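Local coordinates for succinate-semialdehyde dehydrogenase (Streptococcus pyogenes MGAS1882, PDB 4OGD), which probably oxidises succinic semialdehyde to succinate and binds NADP+ as the cofactor, at residues Leu25-Glu30 with Val194-Val200; Ala50-Gln54 with Ala174-Ala178; Glu229-Ala235 with Tyr386-Thr391. Residues are numbered along the deposited sequence.

Interaction 1: residues Leu25-Glu30 with Val194-Val200; sequences LADVLE and VIADKRV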
ATOM      1  N   LEU A  25      25.236  -7.283   9.277  1.00 10.91           N
ATOM      2  CA  LEU A  25      23.980  -6.761   8.741  1.00 12.12           C
ATOM      3  C   LEU A  25      24.217  -5.622   7.749  1.00 12.06           C
ATOM      4  O   LEU A  25      23.613  -5.585   6.669  1.00 10.47           O
ATOM      5  CB  LEU A  25      23.072  -6.316   9.890  1.00 12.51           C
ATOM      6  CG  LEU A  25      21.733  -5.687   9.512  1.00 11.32           C
ATOM      7  CD1 LEU A  25      20.898  -6.642   8.659  1.00 12.05           C
ATOM      8  CD2 LEU A  25      20.983  -5.285  10.779  1.00  9.74           C
ATOM      9  N   ALA A  26      25.101  -4.693   8.103  1.00  9.99           N
ATOM     10  CA  ALA A  26      25.444  -3.611   7.186  1.00 13.84           C
ATOM     11  C   ALA A  26      26.005  -4.173   5.882  1.00 11.76           C
ATOM     12  O   ALA A  26      25.636  -3.728   4.790  1.00 11.51           O
ATOM     13  CB  ALA A  26      26.441  -2.642   7.829  1.00 13.92           C
ATOM     14  N   ASP A  27      26.891  -5.157   5.998  1.00 13.32           N
ATOM     15  CA  ASP A  27      27.480  -5.776   4.815  1.00 11.48           C
ATOM     16  C   ASP A  27      26.415  -6.406   3.910  1.00 11.27           C
ATOM     17  O   ASP A  27      26.466  -6.257   2.684  1.00 11.38           O
ATOM     18  CB  ASP A  27      28.553  -6.796   5.210  1.00 13.62           C
ATOM     19  CG  ASP A  27      29.762  -6.145   5.863  1.00 17.02           C
ATOM     20  OD1 ASP A  27      29.902  -4.908   5.772  1.00 17.65           O
ATOM     21  OD2 ASP A  27      30.580  -6.876   6.458  1.00 21.00           O
ATOM     22  N   VAL A  28      25.450  -7.087   4.518  1.00 10.13           N
ATOM     23  CA  VAL A  28      24.339  -7.683   3.776  1.00  9.89           C
ATOM     24  C   VAL A  28      23.486  -6.635   3.062  1.00 10.44           C
ATOM     25  O   VAL A  28      23.123  -6.818   1.898  1.00  8.53           O
ATOM     26  CB  VAL A  28      23.464  -8.579   4.694  1.00  9.81           C
ATOM     27  CG1 VAL A  28      22.159  -8.952   4.004  1.00  9.04           C
ATOM     28  CG2 VAL A  28      24.227  -9.834   5.072  1.00 10.71           C
ATOM     29  N   LEU A  29      23.173  -5.533   3.740  1.00 10.58           N
ATOM     30  CA  LEU A  29      22.380  -4.490   3.091  1.00  9.93           C
ATOM     31  C   LEU A  29      23.119  -3.857   1.922  1.00 10.02           C
ATOM     32  O   LEU A  29      22.521  -3.583   0.877  1.00 10.88           O
ATOM     33  CB  LEU A  29      21.932  -3.420   4.090  1.00  9.86           C
ATOM     34  CG  LEU A  29      20.964  -3.898   5.177  1.00 12.94           C
ATOM     35  CD1 LEU A  29      20.575  -2.730   6.074  1.00 13.33           C
ATOM     36  CD2 LEU A  29      19.718  -4.537   4.570  1.00 13.93           C
ATOM     37  N   GLU A  30      24.421  -3.630   2.081  1.00  8.85           N
ATOM     38  CA  GLU A  30      25.194  -3.054   0.987  1.00 10.76           C
ATOM     39  C   GLU A  30      25.235  -3.999  -0.209  1.00 10.10           C
ATOM     40  O   GLU A  30      25.043  -3.574  -1.349  1.00 10.54           O
ATOM     41  CB  GLU A  30      26.610  -2.680   1.436  1.00 11.34           C
ATOM     42  CG  GLU A  30      27.431  -1.971   0.353  1.00 15.31           C
ATOM     43  CD  GLU A  30      26.903  -0.587  -0.028  1.00 19.88           C
ATOM     44  OE1 GLU A  30      25.883  -0.106   0.537  1.00 17.42           O
ATOM     45  OE2 GLU A  30      27.525   0.038  -0.910  1.00 18.36           O
ATOM     46  N   VAL A 194      16.955  -1.881  10.013  1.00  9.97           N
ATOM     47  CA  VAL A 194      16.755  -2.299   8.627  1.00  7.64           C
ATOM     48  C   VAL A 194      15.651  -1.453   7.981  1.00  9.85           C
ATOM     49  O   VAL A 194      15.806  -0.953   6.871  1.00  8.91           O
ATOM     50  CB  VAL A 194      16.449  -3.817   8.519  1.00 10.91           C
ATOM     51  CG1 VAL A 194      16.053  -4.196   7.093  1.00  9.28           C
ATOM     52  CG2 VAL A 194      17.673  -4.633   8.954  1.00 10.41           C
ATOM     53  N   ILE A 195      14.557  -1.256   8.708  1.00  9.36           N
ATOM     54  CA  ILE A 195      13.425  -0.497   8.179  1.00  7.41           C
ATOM     55  C   ILE A 195      13.795   0.969   7.939  1.00  7.41           C
ATOM     56  O   ILE A 195      13.323   1.593   6.986  1.00  9.54           O
ATOM     57  CB  ILE A 195      12.206  -0.619   9.110  1.00  8.91           C
ATOM     58  CG1 ILE A 195      11.770  -2.084   9.187  1.00  8.26           C
ATOM     59  CG2 ILE A 195      11.039   0.237   8.597  1.00  8.48           C
ATOM     60  CD1 ILE A 195      10.599  -2.366  10.144  1.00  9.46           C
ATOM     61  N   ALA A 196      14.672   1.504   8.783  1.00  7.54           N
ATOM     62  CA  ALA A 196      15.091   2.896   8.660  1.00  9.23           C
ATOM     63  C   ALA A 196      16.212   3.098   7.642  1.00  9.73           C
ATOM     64  O   ALA A 196      16.604   4.226   7.362  1.00 11.75           O
ATOM     65  CB  ALA A 196      15.516   3.433  10.020  1.00  9.78           C
ATOM     66  N   ASP A 197      16.739   2.008   7.098  1.00  8.11           N
ATOM     67  CA  ASP A 197      17.880   2.109   6.195  1.00 10.35           C
ATOM     68  C   ASP A 197      17.394   2.521   4.815  1.00 13.10           C
ATOM     69  O   ASP A 197      16.440   1.942   4.300  1.00 11.26           O
ATOM     70  CB  ASP A 197      18.607   0.763   6.113  1.00 10.50           C
ATOM     71  CG  ASP A 197      19.937   0.866   5.395  1.00 13.33           C
ATOM     72  OD1 ASP A 197      19.948   0.896   4.146  1.00 12.22           O
ATOM     73  OD2 ASP A 197      20.976   0.932   6.082  1.00 15.27           O
ATOM     74  N   LYS A 198      18.043   3.512   4.208  1.00 11.36           N
ATOM     75  CA  LYS A 198      17.561   4.033   2.930  1.00 11.29           C
ATOM     76  C   LYS A 198      17.699   3.057   1.762  1.00 10.04           C
ATOM     77  O   LYS A 198      17.099   3.264   0.711  1.00 11.45           O
ATOM     78  CB  LYS A 198      18.215   5.378   2.596  1.00 14.19           C
ATOM     79  CG  LYS A 198      19.694   5.307   2.325  1.00 18.87           C
ATOM     80  CD  LYS A 198      20.228   6.710   2.119  1.00 23.60           C
ATOM     81  CE  LYS A 198      21.640   6.704   1.580  1.00 34.35           C
ATOM     82  NZ  LYS A 198      22.053   8.097   1.246  1.00 32.05           N
ATOM     83  N   ARG A 199      18.478   1.993   1.942  1.00 10.13           N
ATOM     84  CA  ARG A 199      18.608   0.981   0.899  1.00  8.01           C
ATOM     85  C   ARG A 199      17.381   0.079   0.873  1.00  9.94           C
ATOM     86  O   ARG A 199      17.099  -0.571  -0.132  1.00  8.13           O
ATOM     87  CB  ARG A 199      19.881   0.156   1.103  1.00 12.46           C
ATOM     88  CG  ARG A 199      21.153   0.956   0.848  1.00  9.59           C
ATOM     89  CD  ARG A 199      22.397   0.264   1.410  1.00  9.87           C
ATOM     90  NE  ARG A 199      22.388   0.232   2.870  1.00 11.43           N
ATOM     91  CZ  ARG A 199      23.451  -0.040   3.625  1.00 11.13           C
ATOM     92  NH1 ARG A 199      24.627  -0.295   3.060  1.00 13.10           N
ATOM     93  NH2 ARG A 199      23.341  -0.049   4.951  1.00 12.07           N
ATOM     94  N   VAL A 200      16.651   0.060   1.984  1.00  7.21           N
ATOM     95  CA  VAL A 200      15.432  -0.735   2.104  1.00  8.52           C
ATOM     96  C   VAL A 200      14.214   0.101   1.705  1.00  9.19           C
ATOM     97  O   VAL A 200      14.015   1.214   2.209  1.00  7.68           O
ATOM     98  CB  VAL A 200      15.302  -1.319   3.522  1.00  7.68           C
ATOM     99  CG1 VAL A 200      13.976  -2.023   3.703  1.00  8.70           C
ATOM    100  CG2 VAL A 200      16.477  -2.275   3.780  1.00  8.88           C
TER
HETATM  101  O   HOH W   1      27.081  -0.644   4.658  1.00 20.18           O
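A salt-bridge network centred on Arg199 joins the N-terminal helix 22-41 to the turn that follows helix 188-196 in the Rossmann-type cofactor-binding domain. Asp197 sets it up. Its OD1 accepts from the backbone N of Arg199 at 2.9 Å, an Asx turn built into the type I beta turn Asp197-Val200, and the same OD1 takes the NE of Arg199 at 2.8 Å. A further bond runs from Arg199 NH2 to Asp197 OD2, also 2.8 Å, so the carboxylate grips one side of the guanidinium in a two-pronged fashion and holds the guanidinium against the helix. There Arg199 NH1 donates to Glu30 OE1 at 2.8 Å, the salt bridge between the two segments. NH1 also donates to a water, 2.9 Å away, which makes a weak bond of 3.4 Å to the carbonyl O of Ala26. One face of the guanidinium lies against the helix, with Leu29 CB 3.7 Å from Arg199 CZ.

Below this polar layer the contact turns apolar. Leu29 points at the turn and is the most covered residue of its helix here: its CD2 lies 4.0 Å from Val200 CG2 and 4.5 Å from Val194 CG1. One helical turn earlier, Leu25 CD1 reaches Val194 CG2 at 3.8 Å. Val194 also touches Leu126 of strand 124-128, and the backbone of Arg199 bonds to that of Val124, so the outer helix is fastened to a helix-to-strand connection of a Rossmann-like alpha/beta sheet, where strand 200-206 starts beside strand 124-128.

Interaction 2: residues Ala50-Gln54 with Ala174-Ala178; sequences AQLHQ and AGAEA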
ATOM      1  N   ALA A  50      15.501 -18.356 -15.071  1.00 11.41           N
ATOM      2  CA  ALA A  50      16.071 -19.698 -15.049  1.00 10.25           C
ATOM      3  C   ALA A  50      16.414 -20.125 -13.627  1.00 10.88           C
ATOM      4  O   ALA A  50      16.217 -21.282 -13.252  1.00 11.60           O
ATOM      5  CB  ALA A  50      17.312 -19.761 -15.931  1.00 12.64           C
ATOM      6  N   GLN A  51      16.955 -19.199 -12.847  1.00 10.11           N
ATOM      7  CA  GLN A  51      17.316 -19.496 -11.466  1.00  8.77           C
ATOM      8  C   GLN A  51      16.089 -19.817 -10.615  1.00 11.35           C
ATOM      9  O   GLN A  51      16.133 -20.706  -9.770  1.00  8.79           O
ATOM     10  CB  GLN A  51      18.119 -18.335 -10.870  1.00 10.96           C
ATOM     11  CG  GLN A  51      19.536 -18.230 -11.445  1.00 10.81           C
ATOM     12  CD  GLN A  51      20.095 -16.829 -11.374  1.00 10.99           C
ATOM     13  OE1 GLN A  51      19.526 -15.957 -10.723  1.00 10.66           O
ATOM     14  NE2 GLN A  51      21.219 -16.598 -12.056  1.00 13.13           N
ATOM     15  N   LEU A  52      14.990 -19.103 -10.844  1.00  9.73           N
ATOM     16  CA  LEU A  52      13.753 -19.383 -10.113  1.00  8.50           C
ATOM     17  C   LEU A  52      13.149 -20.741 -10.494  1.00  9.00           C
ATOM     18  O   LEU A  52      12.655 -21.475  -9.642  1.00  8.67           O
ATOM     19  CB  LEU A  52      12.736 -18.246 -10.300  1.00  8.54           C
ATOM     20  CG  LEU A  52      11.499 -18.289  -9.404  1.00  7.82           C
ATOM     21  CD1 LEU A  52      11.880 -18.349  -7.925  1.00  7.18           C
ATOM     22  CD2 LEU A  52      10.607 -17.081  -9.687  1.00  6.22           C
ATOM     23  N   HIS A  53      13.196 -21.085 -11.774  1.00  8.80           N
ATOM     24  CA  HIS A  53      12.846 -22.439 -12.175  1.00  9.12           C
ATOM     25  C   HIS A  53      13.740 -23.477 -11.485  1.00  9.37           C
ATOM     26  O   HIS A  53      13.269 -24.554 -11.125  1.00  9.72           O
ATOM     27  CB  HIS A  53      12.918 -22.587 -13.695  1.00  7.14           C
ATOM     28  CG  HIS A  53      11.730 -22.031 -14.418  1.00  9.78           C
ATOM     29  ND1 HIS A  53      10.438 -22.398 -14.113  1.00 10.64           N
ATOM     30  CD2 HIS A  53      11.640 -21.152 -15.445  1.00 10.04           C
ATOM     31  CE1 HIS A  53       9.601 -21.770 -14.922  1.00 10.56           C
ATOM     32  NE2 HIS A  53      10.306 -21.008 -15.739  1.00 11.74           N
ATOM     33  N   GLN A  54      15.022 -23.154 -11.292  1.00  7.96           N
ATOM     34  CA  GLN A  54      15.952 -24.098 -10.671  1.00  8.94           C
ATOM     35  C   GLN A  54      15.653 -24.235  -9.182  1.00  8.59           C
ATOM     36  O   GLN A  54      15.831 -25.311  -8.593  1.00 10.46           O
ATOM     37  CB  GLN A  54      17.417 -23.690 -10.923  1.00  9.51           C
ATOM     38  CG  GLN A  54      18.468 -24.705 -10.414  1.00  9.29           C
ATOM     39  CD  GLN A  54      18.334 -26.096 -11.054  1.00 13.93           C
ATOM     40  OE1 GLN A  54      17.743 -26.252 -12.116  1.00 21.39           O
ATOM     41  NE2 GLN A  54      18.888 -27.102 -10.397  1.00 22.95           N
ATOM     42  N   ALA A 174      20.578 -22.822  -6.294  1.00  8.84           N
ATOM     43  CA  ALA A 174      19.925 -22.693  -7.592  1.00  8.31           C
ATOM     44  C   ALA A 174      20.686 -21.789  -8.559  1.00  9.26           C
ATOM     45  O   ALA A 174      20.309 -21.663  -9.729  1.00 11.04           O
ATOM     46  CB  ALA A 174      18.489 -22.201  -7.420  1.00 10.80           C
ATOM     47  N   GLY A 175      21.737 -21.141  -8.064  1.00  9.97           N
ATOM     48  CA  GLY A 175      22.587 -20.335  -8.923  1.00  9.87           C
ATOM     49  C   GLY A 175      22.344 -18.837  -8.869  1.00 11.83           C
ATOM     50  O   GLY A 175      22.989 -18.079  -9.586  1.00 13.27           O
ATOM     51  N   ALA A 176      21.414 -18.406  -8.021  1.00 10.53           N
ATOM     52  CA  ALA A 176      21.123 -16.986  -7.881  1.00  8.84           C
ATOM     53  C   ALA A 176      22.315 -16.281  -7.254  1.00 10.01           C
ATOM     54  O   ALA A 176      23.012 -16.859  -6.421  1.00 12.67           O
ATOM     55  CB  ALA A 176      19.871 -16.783  -7.022  1.00  9.53           C
ATOM     56  N   GLU A 177      22.552 -15.034  -7.655  1.00  9.53           N
ATOM     57  CA  GLU A 177      23.677 -14.285  -7.111  1.00  8.93           C
ATOM     58  C   GLU A 177      23.478 -14.059  -5.619  1.00 10.13           C
ATOM     59  O   GLU A 177      22.349 -13.865  -5.164  1.00 10.56           O
ATOM     60  CB  GLU A 177      23.853 -12.948  -7.833  1.00 11.06           C
ATOM     61  CG  GLU A 177      25.034 -12.148  -7.312  1.00  9.51           C
ATOM     62  CD  GLU A 177      25.464 -11.025  -8.227  1.00 12.27           C
ATOM     63  OE1 GLU A 177      25.092 -11.043  -9.419  1.00 14.08           O
ATOM     64  OE2 GLU A 177      26.189 -10.130  -7.738  1.00 12.92           O
ATOM     65  N   ALA A 178      24.567 -14.131  -4.861  1.00 10.17           N
ATOM     66  CA  ALA A 178      24.536 -13.804  -3.442  1.00  9.72           C
ATOM     67  C   ALA A 178      23.878 -12.446  -3.233  1.00 10.84           C
ATOM     68  O   ALA A 178      24.236 -11.454  -3.885  1.00 10.10           O
ATOM     69  CB  ALA A 178      25.945 -13.812  -2.862  1.00 13.52           C
TER
HETATM   70  O   HOH W   2      20.968 -13.833  -9.782  1.00 10.22           O
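Gln51 lays its side chain along the loop that leaves helix 161-173, covering Gly175 and Ala176. Its OE1 sits 3.4 Å from Ala176 CA, and NE2 comes 3.4 Å from Gly175 O, at too poor an angle to bond. The polar link is made by water: it donates to Gln51 OE1 at 2.7 Å and accepts from Glu177 N at 2.9 Å. Gly175, with a phi of 101°, ends the helix in a Schellman motif; a CB there would run into the preceding carbonyl O. The chain can thus turn sharply while Ala174 still faces helix 45-61. Ala174 CB rests 3.6 Å from Gln51 O, and Gln54 CG 3.6 Å from Ala174 O; the CA atoms of Gln54 and Ala174, 5.2 Å apart, are the nearest such pair between the segments.

Phe146 of helix 136-148 touches both Gln51 and Ala176, and Glu177 pairs with Lys38 of helix 22-41, so the loop runs among three helices on its way to strand 181-183, an outermost strand of its sheet within this chain.

Interaction 3: residues Glu229-Ala235 with Tyr386-Thr391; sequences ELGGDDA and YGLGGT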
ATOM      1  N   GLU A 229      -0.115  -9.265   5.832  1.00  6.27           N
ATOM      2  CA  GLU A 229      -0.923 -10.475   5.755  1.00  6.96           C
ATOM      3  C   GLU A 229      -1.033 -11.021   7.164  1.00  6.97           C
ATOM      4  O   GLU A 229      -0.082 -11.606   7.694  1.00  6.37           O
ATOM      5  CB  GLU A 229      -0.255 -11.496   4.829  1.00  7.02           C
ATOM      6  CG  GLU A 229      -0.176 -11.065   3.368  1.00  8.02           C
ATOM      7  CD  GLU A 229      -1.421 -11.404   2.566  1.00  8.63           C
ATOM      8  OE1 GLU A 229      -2.358 -12.037   3.115  1.00  7.84           O
ATOM      9  OE2 GLU A 229      -1.464 -11.024   1.364  1.00  7.85           O
ATOM     10  N   LEU A 230      -2.181 -10.791   7.794  1.00  7.17           N
ATOM     11  CA  LEU A 230      -2.313 -11.072   9.220  1.00  6.03           C
ATOM     12  C   LEU A 230      -3.281 -12.218   9.508  1.00  7.44           C
ATOM     13  O   LEU A 230      -3.546 -13.061   8.644  1.00  9.44           O
ATOM     14  CB  LEU A 230      -2.712  -9.796   9.966  1.00  6.07           C
ATOM     15  CG  LEU A 230      -1.846  -8.577   9.613  1.00  7.21           C
ATOM     16  CD1 LEU A 230      -2.351  -7.339  10.359  1.00  6.07           C
ATOM     17  CD2 LEU A 230      -0.359  -8.839   9.930  1.00  8.70           C
ATOM     18  N   GLY A 231      -3.793 -12.257  10.730  1.00  8.69           N
ATOM     19  CA  GLY A 231      -4.620 -13.370  11.148  1.00  7.40           C
ATOM     20  C   GLY A 231      -6.031 -13.248  10.623  1.00  8.62           C
ATOM     21  O   GLY A 231      -6.382 -12.274   9.948  1.00  9.45           O
ATOM     22  N   GLY A 232      -6.853 -14.240  10.945  1.00  6.47           N
ATOM     23  CA  GLY A 232      -8.250 -14.210  10.561  1.00 10.12           C
ATOM     24  C   GLY A 232      -9.128 -14.889  11.594  1.00  9.13           C
ATOM     25  O   GLY A 232      -8.641 -15.578  12.487  1.00  8.43           O
ATOM     26  N   ASP A 233     -10.435 -14.680  11.487  1.00  7.56           N
ATOM     27  CA  ASP A 233     -11.385 -15.418  12.308  1.00  7.27           C
ATOM     28  C   ASP A 233     -12.517 -15.811  11.372  1.00  7.55           C
ATOM     29  O   ASP A 233     -13.677 -15.407  11.551  1.00  7.40           O
ATOM     30  CB  ASP A 233     -11.889 -14.555  13.475  1.00  7.87           C
ATOM     31  CG  ASP A 233     -12.420 -15.386  14.624  1.00 10.20           C
ATOM     32  OD1 ASP A 233     -12.038 -16.567  14.718  1.00  9.66           O
ATOM     33  OD2 ASP A 233     -13.205 -14.855  15.444  1.00  8.92           O
ATOM     34  N   ASP A 234     -12.156 -16.591  10.353  1.00  7.38           N
ATOM     35  CA  ASP A 234     -13.001 -16.783   9.182  1.00  8.88           C
ATOM     36  C   ASP A 234     -14.329 -17.440   9.512  1.00  6.73           C
ATOM     37  O   ASP A 234     -14.384 -18.423  10.254  1.00  8.04           O
ATOM     38  CB  ASP A 234     -12.282 -17.631   8.127  1.00  7.58           C
ATOM     39  CG  ASP A 234     -11.080 -16.929   7.513  1.00  7.75           C
ATOM     40  OD1 ASP A 234     -10.838 -15.729   7.789  1.00  8.85           O
ATOM     41  OD2 ASP A 234     -10.386 -17.590   6.717  1.00  7.46           O
ATOM     42  N   ALA A 235     -15.397 -16.897   8.942  1.00  7.65           N
ATOM     43  CA  ALA A 235     -16.719 -17.496   9.097  1.00  7.97           C
ATOM     44  C   ALA A 235     -16.968 -18.540   8.002  1.00  8.18           C
ATOM     45  O   ALA A 235     -16.842 -18.248   6.806  1.00  8.73           O
ATOM     46  CB  ALA A 235     -17.784 -16.426   9.062  1.00  8.31           C
ATOM     47  N   TYR A 386     -11.665  -9.061  12.007  1.00  9.12           N
ATOM     48  CA  TYR A 386     -10.910  -9.731  10.955  1.00  7.69           C
ATOM     49  C   TYR A 386     -11.721  -9.805   9.679  1.00  7.85           C
ATOM     50  O   TYR A 386     -12.936  -9.617   9.683  1.00  8.36           O
ATOM     51  CB  TYR A 386     -10.562 -11.148  11.403  1.00  9.03           C
ATOM     52  CG  TYR A 386      -9.810 -11.194  12.706  1.00  9.70           C
ATOM     53  CD1 TYR A 386     -10.479 -11.342  13.910  1.00 10.42           C
ATOM     54  CD2 TYR A 386      -8.426 -11.075  12.725  1.00 17.24           C
ATOM     55  CE1 TYR A 386      -9.790 -11.381  15.110  1.00 14.18           C
ATOM     56  CE2 TYR A 386      -7.728 -11.110  13.915  1.00 19.21           C
ATOM     57  CZ  TYR A 386      -8.417 -11.270  15.101  1.00 18.34           C
ATOM     58  OH  TYR A 386      -7.723 -11.307  16.287  1.00 24.32           O
ATOM     59  N   GLY A 387     -11.050 -10.092   8.573  1.00  6.99           N
ATOM     60  CA  GLY A 387     -11.755 -10.300   7.325  1.00  8.04           C
ATOM     61  C   GLY A 387     -10.799 -10.885   6.312  1.00  9.06           C
ATOM     62  O   GLY A 387     -10.482 -10.247   5.312  1.00  6.28           O
ATOM     63  N   LEU A 388     -10.328 -12.101   6.571  1.00  7.15           N
ATOM     64  CA  LEU A 388      -9.332 -12.695   5.688  1.00  6.85           C
ATOM     65  C   LEU A 388      -9.977 -13.612   4.664  1.00  7.66           C
ATOM     66  O   LEU A 388     -10.017 -13.292   3.471  1.00  8.28           O
ATOM     67  CB  LEU A 388      -8.266 -13.453   6.487  1.00  7.04           C
ATOM     68  CG  LEU A 388      -7.121 -14.015   5.635  1.00  6.80           C
ATOM     69  CD1 LEU A 388      -6.404 -12.942   4.811  1.00  7.34           C
ATOM     70  CD2 LEU A 388      -6.134 -14.689   6.563  1.00  5.82           C
ATOM     71  N   GLY A 389     -10.487 -14.748   5.135  1.00  6.14           N
ATOM     72  CA  GLY A 389     -11.151 -15.700   4.263  1.00  6.56           C
ATOM     73  C   GLY A 389     -12.571 -15.993   4.705  1.00  8.00           C
ATOM     74  O   GLY A 389     -13.286 -15.109   5.174  1.00  9.27           O
ATOM     75  N   GLY A 390     -12.974 -17.252   4.573  1.00  7.27           N
ATOM     76  CA  GLY A 390     -14.332 -17.643   4.907  1.00  8.38           C
ATOM     77  C   GLY A 390     -14.870 -18.622   3.896  1.00  8.43           C
ATOM     78  O   GLY A 390     -14.315 -18.775   2.812  1.00  8.87           O
ATOM     79  N   THR A 391     -15.961 -19.292   4.260  1.00  6.76           N
ATOM     80  CA  THR A 391     -16.563 -20.308   3.410  1.00  8.79           C
ATOM     81  C   THR A 391     -18.054 -20.092   3.335  1.00  7.94           C
ATOM     82  O   THR A 391     -18.672 -19.739   4.336  1.00  9.44           O
ATOM     83  CB  THR A 391     -16.299 -21.703   3.990  1.00  8.31           C
ATOM     84  OG1 THR A 391     -14.908 -22.016   3.858  1.00  8.35           O
ATOM     85  CG2 THR A 391     -17.138 -22.786   3.284  1.00 10.59           C
TER
HETATM   86  O   HOH W   3     -13.927 -12.603   9.846  1.00  7.51           O
HETATM   87  O   HOH W   4     -11.377 -13.406   8.982  1.00  8.82           O
HETATM   88  O   HOH W   5     -11.243 -19.663   5.290  1.00 10.45           O
HETATM   89  O   HOH W   6     -15.358 -14.505   7.054  1.00  9.82           O
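This is a buried contact of backbone and side chains between two connecting segments in the interior of the subunit, its centre about 11 Å from the centre of the chain: Glu229-Ala235, which leads from strand 225-229 of one sheet to strand 235-238 of the other, and Tyr386-Thr391, which runs into strand 391-393. At one end Ala235 O accepts from Thr391 N at 2.9 Å, where the parallel neighbours 235-238 and 391-393 begin. Just before it, Asp234 OD1 accepts from Gly389 N, likewise at 2.9 Å. Glycines let the chains come this close: a CB on Gly389 would collide with Asp234 OD2, and Gly390, with a phi of 139°, lies with its CA 3.2 Å from Ala235 O.

The Glu-Leu-Gly-Gly sequence of 229-232 is a signature of the aldehyde dehydrogenase family, in which its glutamate is usually the general base; here the segment passes from the cofactor-binding sheet to the sheet of the catalytic domain. Tyr386 packs against it, its CD2 3.8 Å from Gly232 CA and its CD1 3.5 Å from Asp233 CB. Leu388 fills the space beside the glycines, its CD2 3.7 Å from Leu230 O. One water bonds Asp233 N (3.0 Å), Asp234 OD1 (2.7 Å) and Leu388 N (2.9 Å), while another links Ala235 N at 3.0 Å to Gly389 O at 2.9 Å.

Overall arrangement
From the N terminus, helix 22-41 opens interaction 1 and the next helix, 45-61, opens interaction 2. The loop of interaction 2 closes first, at 174-178, and that of interaction 1 soon after, at 194-200, so the smaller loop sits within the larger. Both bind N-terminal helices to the cofactor-binding sheet region; their centres are 23 Å apart and their nearest atoms about 7 Å. Interaction 3 opens only afterwards, at 229-235, and closes at 386-391, in series with the others. Its centre lies 33 Å and 34 Å from those of interactions 1 and 2, where the chain passes from the six-stranded to the seven-stranded sheet.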